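Local coordinates for amphoterin-induced protein 1 (Mus musculus, PDB 2XOT) that promotes growth and bundling of hippocampal neurites and may mediate homophilic and heterophilic cell-cell adhesion, with its leucine-rich repeats mediating homodimerisation, at residues I148-F151 with P152-I156. Numbering follows the deposited sequence.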
loop_
_atom_site.group_PDB
_atom_site.type_symbol
_atom_site.label_atom_id
_atom_site.label_comp_id
_atom_site.label_asym_id
_atom_site.label_seq_id
_atom_site.Cartn_x
_atom_site.Cartn_y
_atom_site.Cartn_z
ATOM N N ILE B 148 6.190 24.138 14.668
ATOM C CA ILE B 148 5.395 24.920 13.735
ATOM C C ILE B 148 4.380 25.785 14.485
ATOM O O ILE B 148 3.615 25.270 15.277
ATOM C CB ILE B 148 4.673 24.000 12.702
ATOM C CG1 ILE B 148 5.691 23.112 11.953
ATOM C CG2 ILE B 148 3.874 24.831 11.709
ATOM C CD1 ILE B 148 5.074 22.024 11.063
ATOM N N SER B 149 4.385 27.096 14.204
ATOM C CA SER B 149 3.519 28.088 14.872
ATOM C C SER B 149 2.439 28.686 13.954
ATOM O O SER B 149 1.391 29.147 14.462
ATOM C CB SER B 149 4.369 29.208 15.518
ATOM O OG SER B 149 4.900 30.079 14.526
ATOM N N ARG B 150 2.660 28.665 12.630
ATOM C CA ARG B 150 1.627 29.050 11.658
ATOM C C ARG B 150 1.003 27.863 10.928
ATOM O O ARG B 150 1.691 27.085 10.244
ATOM C CB ARG B 150 2.153 30.025 10.597
ATOM C CG ARG B 150 0.999 30.654 9.816
ATOM C CD ARG B 150 1.415 31.486 8.610
ATOM N NE ARG B 150 1.571 30.638 7.450
ATOM C CZ ARG B 150 0.667 30.469 6.491
ATOM N NH1 ARG B 150 -0.507 31.078 6.495
ATOM N NH2 ARG B 150 0.968 29.675 5.504
ATOM N N PHE B 151 -0.325 27.755 11.028
ATOM C CA PHE B 151 -1.054 26.728 10.301
ATOM C C PHE B 151 -0.882 26.949 8.799
ATOM O O PHE B 151 -1.225 28.010 8.293
ATOM C CB PHE B 151 -2.544 26.736 10.645
ATOM C CG PHE B 151 -3.305 25.624 9.999
ATOM C CD1 PHE B 151 -3.367 24.375 10.588
ATOM C CD2 PHE B 151 -3.969 25.822 8.793
ATOM C CE1 PHE B 151 -4.063 23.347 9.995
ATOM C CE2 PHE B 151 -4.665 24.781 8.193
ATOM C CZ PHE B 151 -4.701 23.548 8.791
ATOM N N PRO B 152 -0.349 25.949 8.082
ATOM C CA PRO B 152 -0.187 26.026 6.614
ATOM C C PRO B 152 -1.485 25.848 5.821
ATOM O O PRO B 152 -1.667 24.846 5.136
ATOM C CB PRO B 152 0.798 24.899 6.321
ATOM C CG PRO B 152 0.634 23.937 7.436
ATOM C CD PRO B 152 0.192 24.699 8.641
ATOM N N VAL B 153 -2.366 26.841 5.884
ATOM C CA VAL B 153 -3.698 26.714 5.313
ATOM C C VAL B 153 -3.667 26.508 3.796
ATOM O O VAL B 153 -4.584 25.929 3.228
ATOM C CB VAL B 153 -4.583 27.929 5.681
ATOM C CG1 VAL B 153 -4.149 29.179 4.892
ATOM C CG2 VAL B 153 -6.075 27.593 5.465
ATOM N N GLU B 154 -2.583 26.929 3.149
ATOM C CA GLU B 154 -2.459 26.808 1.698
ATOM C C GLU B 154 -2.347 25.362 1.224
ATOM O O GLU B 154 -2.587 25.083 0.050
ATOM C CB GLU B 154 -1.249 27.598 1.172
ATOM C CG GLU B 154 -1.309 29.109 1.416
ATOM C CD GLU B 154 -1.031 29.498 2.865
ATOM O OE1 GLU B 154 -0.388 28.711 3.601
ATOM O OE2 GLU B 154 -1.478 30.572 3.284
ATOM N N LEU B 155 -1.974 24.440 2.109
ATOM C CA LEU B 155 -1.946 23.019 1.740
ATOM C C LEU B 155 -3.336 22.495 1.373
ATOM O O LEU B 155 -3.463 21.627 0.502
ATOM C CB LEU B 155 -1.349 22.162 2.862
ATOM C CG LEU B 155 0.166 22.298 3.052
ATOM C CD1 LEU B 155 0.657 21.519 4.277
ATOM C CD2 LEU B 155 0.888 21.845 1.776
ATOM N N ILE B 156 -4.365 23.026 2.042
ATOM C CA ILE B 156 -5.713 22.471 1.951
ATOM C C ILE B 156 -6.817 23.430 1.486
ATOM O O ILE B 156 -7.909 22.972 1.145
ATOM C CB ILE B 156 -6.121 21.818 3.285
ATOM C CG1 ILE B 156 -6.077 22.833 4.436
ATOM C CG2 ILE B 156 -5.233 20.604 3.542
ATOM C CD1 ILE B 156 -6.569 22.301 5.736
#
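The ring of Phe151 lies with one face over Pro152. Pro152 CD is 4.3 Å from the centroid of the Phe151 ring, a CH-pi contact. The ring reaches this place because its CG is anti to the backbone N (chi1 -175°), which sets CG beside the carbonyl carbon and next to Pro152. Val153 CB and Ile156 CD1 meet the ring at its edge, the latter 3.8 Å from Phe151 CZ. Leu183 of helix 180-184 and Leu194 of strand 194-195 also pack on Phe151. Pro152 centres an inverse gamma turn, with a weak bond from Val153 N to Phe151 O (2.9 Å). On the polar side, Arg150 NH2 meets the syn side of Glu154 OE1 at 2.5 Å in a salt bridge. The bond lies near the guanidinium plane but 26° out of the carboxylate plane. A second, weak bond runs from Arg150 NH1 to Glu154 OE2. An alanine in place of Glu154 would remove both carboxylate oxygens and would probably leave the Arg150 guanidinium without this charge partner and freer to turn. The loop lies in LRR 5, after strand 140-142. Apolar packing thus holds the turn against Leu183 and Leu194, while the charge pair bridges its more exposed side.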